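Local atomic coordinates of Myo-inositol 2-dehydrogenase (Lactobacillus plantarum WCFS1, PDB entry 3CEA), a protein that probably catalyses the NAD-dependent oxidation of myo-inositol at its 2-hydroxyl. Residues E222-L230 with A238-A246; A246-L254 with S286-F294. All coordinates share one frame; numbering follows the deposited sequence.

Interaction 1 of 2, residues E222-L230 with A238-A246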
# COMPACT_ATOMS: atom_id res chain seq x y z
N GLU A 222 -30.37 -18.62 8.18
CA GLU A 222 -28.96 -18.31 7.97
C GLU A 222 -28.54 -17.04 8.72
O GLU A 222 -29.36 -16.15 8.95
CB GLU A 222 -28.67 -18.16 6.47
CG GLU A 222 -28.61 -19.48 5.70
CD GLU A 222 -27.23 -20.13 5.71
OE1 GLU A 222 -26.26 -19.51 6.20
OE2 GLU A 222 -27.12 -21.27 5.20
N PHE A 223 -27.27 -16.98 9.10
CA PHE A 223 -26.68 -15.78 9.70
C PHE A 223 -25.67 -15.14 8.76
O PHE A 223 -24.80 -15.83 8.22
CB PHE A 223 -26.02 -16.11 11.04
CG PHE A 223 -26.98 -16.56 12.10
CD1 PHE A 223 -27.79 -15.65 12.76
CD2 PHE A 223 -27.07 -17.91 12.44
CE1 PHE A 223 -28.69 -16.07 13.75
CE2 PHE A 223 -27.95 -18.35 13.42
CZ PHE A 223 -28.77 -17.42 14.08
N GLU A 224 -25.79 -13.83 8.57
CA GLU A 224 -24.90 -13.09 7.67
C GLU A 224 -23.43 -13.17 8.10
O GLU A 224 -22.56 -13.44 7.27
CB GLU A 224 -25.36 -11.63 7.54
CG GLU A 224 -24.68 -10.86 6.41
CD GLU A 224 -23.32 -10.31 6.79
OE1 GLU A 224 -23.21 -9.73 7.89
OE2 GLU A 224 -22.36 -10.46 6.01
N THR A 225 -23.18 -12.93 9.38
CA THR A 225 -21.81 -12.91 9.90
C THR A 225 -21.64 -13.92 11.03
O THR A 225 -22.54 -14.12 11.85
CB THR A 225 -21.40 -11.49 10.37
OG1 THR A 225 -21.40 -10.60 9.25
CG2 THR A 225 -20.00 -11.47 10.99
N GLY A 226 -20.48 -14.56 11.06
CA GLY A 226 -20.11 -15.44 12.15
C GLY A 226 -18.70 -15.13 12.61
O GLY A 226 -17.76 -15.22 11.82
N VAL A 227 -18.56 -14.75 13.87
CA VAL A 227 -17.25 -14.50 14.46
C VAL A 227 -16.97 -15.57 15.51
O VAL A 227 -17.78 -15.78 16.42
CB VAL A 227 -17.14 -13.09 15.09
CG1 VAL A 227 -15.71 -12.80 15.53
CG2 VAL A 227 -17.61 -12.02 14.10
N ALA A 228 -15.83 -16.24 15.38
CA ALA A 228 -15.42 -17.26 16.34
C ALA A 228 -14.04 -16.98 16.91
O ALA A 228 -13.13 -16.57 16.19
CB ALA A 228 -15.45 -18.64 15.70
N GLN A 229 -13.90 -17.19 18.22
CA GLN A 229 -12.59 -17.20 18.86
C GLN A 229 -12.29 -18.62 19.34
O GLN A 229 -13.20 -19.32 19.81
CB GLN A 229 -12.53 -16.21 20.02
CG GLN A 229 -11.11 -15.98 20.56
CD GLN A 229 -11.02 -14.79 21.49
OE1 GLN A 229 -11.33 -13.67 21.11
NE2 GLN A 229 -10.57 -15.04 22.72
N LEU A 230 -11.03 -19.04 19.21
CA LEU A 230 -10.63 -20.41 19.50
C LEU A 230 -9.40 -20.50 20.40
O LEU A 230 -8.45 -19.72 20.26
CB LEU A 230 -10.35 -21.19 18.20
CG LEU A 230 -11.35 -21.23 17.03
CD1 LEU A 230 -10.68 -21.84 15.81
CD2 LEU A 230 -12.62 -21.99 17.36
N ALA A 238 -7.05 -17.91 18.09
CA ALA A 238 -7.45 -17.64 16.72
C ALA A 238 -8.84 -17.02 16.63
O ALA A 238 -9.72 -17.33 17.44
CB ALA A 238 -7.37 -18.90 15.87
N THR A 239 -9.02 -16.15 15.65
CA THR A 239 -10.31 -15.57 15.32
C THR A 239 -10.67 -15.95 13.89
O THR A 239 -9.81 -15.91 13.01
CB THR A 239 -10.29 -14.03 15.45
OG1 THR A 239 -9.90 -13.66 16.77
CG2 THR A 239 -11.66 -13.42 15.15
N LEU A 240 -11.92 -16.33 13.68
CA LEU A 240 -12.45 -16.61 12.35
C LEU A 240 -13.65 -15.72 12.08
O LEU A 240 -14.55 -15.60 12.92
CB LEU A 240 -12.89 -18.06 12.20
CG LEU A 240 -12.07 -19.21 12.79
CD1 LEU A 240 -12.98 -20.42 12.94
CD2 LEU A 240 -10.86 -19.54 11.93
N ILE A 241 -13.67 -15.09 10.91
CA ILE A 241 -14.81 -14.29 10.49
C ILE A 241 -15.32 -14.72 9.12
O ILE A 241 -14.59 -14.71 8.13
CB ILE A 241 -14.49 -12.78 10.51
CG1 ILE A 241 -14.11 -12.34 11.93
CG2 ILE A 241 -15.68 -11.97 9.97
CD1 ILE A 241 -14.05 -10.87 12.13
N GLY A 242 -16.59 -15.13 9.09
CA GLY A 242 -17.28 -15.45 7.86
C GLY A 242 -18.36 -14.42 7.63
O GLY A 242 -19.15 -14.14 8.53
N GLY A 243 -18.39 -13.86 6.43
CA GLY A 243 -19.37 -12.83 6.08
C GLY A 243 -19.82 -12.94 4.64
O GLY A 243 -19.23 -13.67 3.84
N ARG A 244 -20.88 -12.19 4.31
CA ARG A 244 -21.51 -12.24 2.99
C ARG A 244 -21.95 -10.86 2.49
O ARG A 244 -22.74 -10.77 1.55
CB ARG A 244 -22.72 -13.19 3.02
CG ARG A 244 -22.49 -14.51 3.74
CD ARG A 244 -23.28 -15.62 3.11
NE ARG A 244 -22.86 -16.93 3.60
CZ ARG A 244 -21.89 -17.67 3.07
NH1 ARG A 244 -21.20 -17.24 2.01
NH2 ARG A 244 -21.60 -18.86 3.59
N HIS A 245 -21.45 -9.80 3.11
CA HIS A 245 -21.95 -8.45 2.82
C HIS A 245 -20.87 -7.36 2.72
O HIS A 245 -21.12 -6.21 3.10
CB HIS A 245 -23.00 -8.06 3.86
CG HIS A 245 -24.21 -7.41 3.28
ND1 HIS A 245 -24.35 -6.04 3.17
CD2 HIS A 245 -25.35 -7.94 2.78
CE1 HIS A 245 -25.52 -5.76 2.62
NE2 HIS A 245 -26.15 -6.89 2.38
N ALA A 246 -19.70 -7.70 2.19
CA ALA A 246 -18.66 -6.71 1.93
C ALA A 246 -19.00 -5.88 0.69
O ALA A 246 -19.53 -6.40 -0.29
CB ALA A 246 -17.30 -7.37 1.78
O HOH W 1 -20.13 -9.11 5.65
O HOH W 2 -11.87 -12.84 18.63
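Strands 225-230 and 238-243 pair as an antiparallel beta hairpin in the GFO/IDH/MocA C-terminal domain. Gly-226 with Gly-242, Ala-228 with Leu-240 and Leu-230 with Ala-238 are hydrogen-bonded pairs. Ala-228 N donates to Leu-240 O at 2.8 Å. On one face Leu-240 CD1 lies 3.9 Å from Leu-230 CD1 and 4.1 Å from Ala-228 CB. The leucines cross at about a right angle. On the other face Val-227 and Ile-241 lie side by side, CG1 to CG1 4.0 Å. A water joins Gln-229 OE1 to Thr-239 OG1, which also hydrogen-bonds Tyr-155 OH.

Where the chain turns at Arg-244, Glu-224 closes the end of the hairpin. Its chain bends at chi2 (-83°), which brings OE2 to 2.8 Å from Arg-244 N, on the anti side of the carboxylate. A water links the same OE2 to His-245 N. Shortening Glu-224 to an alanine removes OE2 and is likely to leave the Arg-244 amide without its acceptor and the water on His-245 N without its anchor. Arg-244 itself reaches Asp-185 in a salt bridge. Strands 202-210 and 153-163 flank the hairpin. Helices 182-198 and 319-338 cover the Ala-228 and Leu-240 face, while Val-227 and Ile-241 pack on the second subunit.

Interaction 2 of 2, residues A246-L254 with S286-F294. With NAD (nicotinamide-adenine-dinucleotide), chain E.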
# COMPACT_ATOMS: atom_id res chain seq x y z
N ALA A 246 -19.70 -7.70 2.19
CA ALA A 246 -18.66 -6.71 1.93
C ALA A 246 -19.00 -5.88 0.69
O ALA A 246 -19.53 -6.40 -0.29
CB ALA A 246 -17.30 -7.37 1.78
N ALA A 247 -18.69 -4.59 0.75
CA ALA A 247 -18.94 -3.67 -0.35
C ALA A 247 -17.83 -3.67 -1.40
O ALA A 247 -18.10 -3.53 -2.60
CB ALA A 247 -19.18 -2.26 0.17
N HIS A 248 -16.58 -3.84 -0.96
CA HIS A 248 -15.42 -3.73 -1.85
C HIS A 248 -15.19 -4.92 -2.78
O HIS A 248 -14.77 -4.76 -3.92
CB HIS A 248 -14.15 -3.40 -1.06
CG HIS A 248 -13.70 -4.48 -0.12
ND1 HIS A 248 -14.41 -4.82 1.01
CD2 HIS A 248 -12.61 -5.27 -0.13
CE1 HIS A 248 -13.78 -5.79 1.65
NE2 HIS A 248 -12.68 -6.08 0.98
N GLY A 249 -15.48 -6.12 -2.28
CA GLY A 249 -15.30 -7.35 -3.05
C GLY A 249 -15.25 -8.57 -2.15
O GLY A 249 -15.85 -8.59 -1.07
N ASN A 250 -14.54 -9.60 -2.61
CA ASN A 250 -14.32 -10.81 -1.83
C ASN A 250 -13.07 -10.64 -0.97
O ASN A 250 -11.97 -10.48 -1.50
CB ASN A 250 -14.19 -12.02 -2.75
CG ASN A 250 -13.84 -13.31 -2.01
OD1 ASN A 250 -12.90 -14.01 -2.39
ND2 ASN A 250 -14.59 -13.62 -0.96
N GLN A 251 -13.25 -10.65 0.35
CA GLN A 251 -12.13 -10.54 1.28
C GLN A 251 -11.74 -11.91 1.80
O GLN A 251 -12.55 -12.58 2.45
CB GLN A 251 -12.49 -9.61 2.45
CG GLN A 251 -11.34 -9.35 3.44
CD GLN A 251 -10.29 -8.38 2.93
OE1 GLN A 251 -10.53 -7.64 1.96
NE2 GLN A 251 -9.13 -8.37 3.57
N VAL A 252 -10.51 -12.32 1.51
CA VAL A 252 -9.96 -13.57 2.01
C VAL A 252 -8.57 -13.29 2.56
O VAL A 252 -7.61 -13.06 1.81
CB VAL A 252 -9.95 -14.70 0.94
CG1 VAL A 252 -9.30 -15.95 1.51
CG2 VAL A 252 -11.36 -15.03 0.48
N GLU A 253 -8.47 -13.33 3.88
CA GLU A 253 -7.35 -12.77 4.60
C GLU A 253 -6.91 -13.73 5.70
O GLU A 253 -7.74 -14.27 6.43
CB GLU A 253 -7.77 -11.43 5.19
CG GLU A 253 -6.66 -10.55 5.74
CD GLU A 253 -7.20 -9.30 6.45
OE1 GLU A 253 -8.40 -8.99 6.28
OE2 GLU A 253 -6.42 -8.65 7.17
N LEU A 254 -5.60 -13.95 5.79
CA LEU A 254 -5.02 -14.71 6.89
C LEU A 254 -3.86 -13.96 7.51
O LEU A 254 -2.92 -13.56 6.81
CB LEU A 254 -4.57 -16.10 6.43
CG LEU A 254 -4.14 -17.10 7.52
CD1 LEU A 254 -5.32 -17.53 8.39
CD2 LEU A 254 -3.48 -18.32 6.90
N SER A 286 -10.73 -4.37 -6.52
CA SER A 286 -10.70 -5.63 -5.80
C SER A 286 -11.27 -6.80 -6.60
O SER A 286 -12.04 -6.61 -7.54
CB SER A 286 -11.43 -5.50 -4.46
OG SER A 286 -10.85 -4.49 -3.66
N LEU A 287 -10.85 -8.01 -6.22
CA LEU A 287 -11.41 -9.26 -6.72
C LEU A 287 -12.84 -9.38 -6.21
O LEU A 287 -13.13 -8.99 -5.08
CB LEU A 287 -10.59 -10.45 -6.23
CG LEU A 287 -9.15 -10.62 -6.70
CD1 LEU A 287 -8.31 -11.25 -5.61
CD2 LEU A 287 -9.08 -11.45 -7.97
N GLN A 288 -13.71 -9.94 -7.04
CA GLN A 288 -15.15 -9.98 -6.74
C GLN A 288 -15.69 -11.37 -6.36
O GLN A 288 -16.86 -11.49 -5.99
CB GLN A 288 -15.96 -9.39 -7.90
CG GLN A 288 -15.71 -7.90 -8.14
CD GLN A 288 -15.95 -7.07 -6.89
OE1 GLN A 288 -17.04 -7.08 -6.32
NE2 GLN A 288 -14.92 -6.34 -6.46
N SER A 289 -14.86 -12.40 -6.46
CA SER A 289 -15.30 -13.76 -6.15
C SER A 289 -14.17 -14.66 -5.68
O SER A 289 -12.99 -14.41 -5.98
CB SER A 289 -16.01 -14.39 -7.35
OG SER A 289 -15.14 -14.47 -8.47
N PHE A 290 -14.54 -15.70 -4.94
CA PHE A 290 -13.60 -16.74 -4.52
C PHE A 290 -12.97 -17.44 -5.72
O PHE A 290 -11.80 -17.83 -5.68
CB PHE A 290 -14.31 -17.76 -3.61
CG PHE A 290 -15.37 -18.58 -4.31
CD1 PHE A 290 -16.67 -18.08 -4.46
CD2 PHE A 290 -15.08 -19.84 -4.81
CE1 PHE A 290 -17.65 -18.83 -5.11
CE2 PHE A 290 -16.06 -20.59 -5.47
CZ PHE A 290 -17.35 -20.08 -5.61
N GLY A 291 -13.75 -17.57 -6.80
CA GLY A 291 -13.33 -18.27 -8.00
C GLY A 291 -12.28 -17.54 -8.81
O GLY A 291 -11.44 -18.16 -9.46
N GLU A 292 -12.33 -16.21 -8.77
CA GLU A 292 -11.30 -15.38 -9.40
C GLU A 292 -10.02 -15.34 -8.55
O GLU A 292 -8.92 -15.36 -9.09
CB GLU A 292 -11.82 -13.96 -9.66
CG GLU A 292 -12.84 -13.88 -10.79
CD GLU A 292 -12.28 -14.31 -12.14
OE1 GLU A 292 -11.52 -13.52 -12.74
OE2 GLU A 292 -12.61 -15.42 -12.60
N ARG A 293 -10.20 -15.28 -7.23
CA ARG A 293 -9.09 -15.26 -6.28
C ARG A 293 -8.28 -16.56 -6.31
O ARG A 293 -7.05 -16.53 -6.29
CB ARG A 293 -9.62 -14.96 -4.87
CG ARG A 293 -8.65 -15.21 -3.71
CD ARG A 293 -7.43 -14.30 -3.74
NE ARG A 293 -6.50 -14.61 -2.66
CZ ARG A 293 -5.47 -15.44 -2.75
NH1 ARG A 293 -5.20 -16.08 -3.89
NH2 ARG A 293 -4.69 -15.64 -1.69
N PHE A 294 -8.99 -17.69 -6.37
CA PHE A 294 -8.35 -18.99 -6.22
C PHE A 294 -8.33 -19.85 -7.48
O PHE A 294 -8.07 -21.06 -7.41
CB PHE A 294 -8.99 -19.75 -5.05
CG PHE A 294 -8.69 -19.14 -3.71
CD1 PHE A 294 -7.40 -19.16 -3.19
CD2 PHE A 294 -9.70 -18.55 -2.95
CE1 PHE A 294 -7.11 -18.60 -1.95
CE2 PHE A 294 -9.42 -17.99 -1.71
CZ PHE A 294 -8.12 -18.01 -1.21
PA NAD E . -24.53 -24.41 -6.71
O1A NAD E . -24.14 -23.16 -7.39
O2A NAD E . -25.88 -24.31 -6.10
O5B NAD E . -24.43 -25.63 -7.75
C5B NAD E . -24.96 -26.91 -7.43
C4B NAD E . -25.06 -27.76 -8.69
O4B NAD E . -25.29 -29.12 -8.36
C3B NAD E . -26.20 -27.32 -9.59
O3B NAD E . -25.70 -27.24 -10.91
C2B NAD E . -27.23 -28.42 -9.48
O2B NAD E . -27.91 -28.65 -10.70
C1B NAD E . -26.41 -29.63 -9.06
N9A NAD E . -27.19 -30.55 -8.21
C8A NAD E . -27.88 -30.23 -7.07
N7A NAD E . -28.45 -31.36 -6.58
C5A NAD E . -28.13 -32.38 -7.40
C6A NAD E . -28.46 -33.74 -7.36
N6A NAD E . -29.00 -34.25 -6.26
N1A NAD E . -27.98 -34.57 -8.36
C2A NAD E . -27.19 -34.07 -9.38
N3A NAD E . -26.87 -32.72 -9.40
C4A NAD E . -27.34 -31.89 -8.43
O3 NAD E . -23.45 -24.79 -5.57
PN NAD E . -21.89 -24.41 -5.71
O1N NAD E . -21.46 -24.66 -7.11
O2N NAD E . -21.70 -23.09 -5.09
O5D NAD E . -21.14 -25.46 -4.75
C5D NAD E . -21.39 -26.85 -4.78
C4D NAD E . -20.48 -27.50 -3.73
O4D NAD E . -19.18 -26.94 -3.80
C3D NAD E . -21.01 -27.29 -2.32
O3D NAD E . -21.02 -28.53 -1.65
C2D NAD E . -20.01 -26.34 -1.68
O2D NAD E . -19.77 -26.67 -0.33
C1D NAD E . -18.75 -26.49 -2.52
N1N NAD E . -18.00 -25.23 -2.62
C2N NAD E . -16.66 -25.23 -2.32
C3N NAD E . -15.92 -24.05 -2.40
C7N NAD E . -14.43 -24.06 -2.25
O7N NAD E . -13.78 -22.86 -1.90
N7N NAD E . -13.75 -25.20 -2.45
C4N NAD E . -16.55 -22.86 -2.79
C5N NAD E . -17.91 -22.87 -3.08
C6N NAD E . -18.63 -24.06 -3.00
O HOH W 3 -17.94 -5.08 -4.87
O HOH W 4 -13.25 -3.19 -6.63
O HOH W 5 -5.71 -14.72 0.77
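Gln-288 folds back to reach His-248. Its chain bends at chi2 (-55°), which carries NE2 to 3.0 Å from His-248 O in a nearly straight bond, with the acceptor in the amide plane. The same NE2 also gives to Ser-286 O, from above that carbonyl plane. Two acceptors thus fix the turn of the amide, and a water ties OE1 to Ala-247 O. Asn-250 N donates to Leu-287 O at 2.9 Å.

Asn-250 sets CG anti to the backbone N (chi1 175°). Asn-250 OD1 then lies 3.5 Å from Phe-290 CA, at the start of helix 290-293, while ND2 bonds Ile-161 O on strand 153-163. Ser-289 is the N-cap of this short helix, and its OG takes a weak bond from Glu-292 N. The loop packs on 248-250, just before strand 251-258 of the C-terminal domain sheet. Phe-290 belongs to the NAD pocket: CE2 comes 3.5 Å from C4N of the nicotinamide.

Val-252 meets the ring edge of Phe-294, CG1 to CZ 3.6 Å. One face of that ring is covered by Arg-293 CG. The guanidinium of Arg-293 forms a salt bridge with Asp-135, and a water connects its NH2 to Val-252 O.

In the fold
Interactions 1 and 2 follow one another along the chain and share Ala-246. Their centres lie 15 Å apart, and both reach the same mixed sheet. Interaction 1 joins two neighbouring strands within it. Interaction 2 instead sets a loop and short helix against the start of strand 251-258, which strand 153-163 separates from strand 237-243, and the residues leading into it. Both are largely buried, but exposed Gln-288 takes part in interaction 2. Regular backbone pairing dominates the first contact, with a carboxylate at its end. The second has only two direct hydrogen bonds, one from a side-chain amide, and relies more on waters. Both touch the second subunit, and interaction 2 also adjoins the third and fourth and contacts NAD directly.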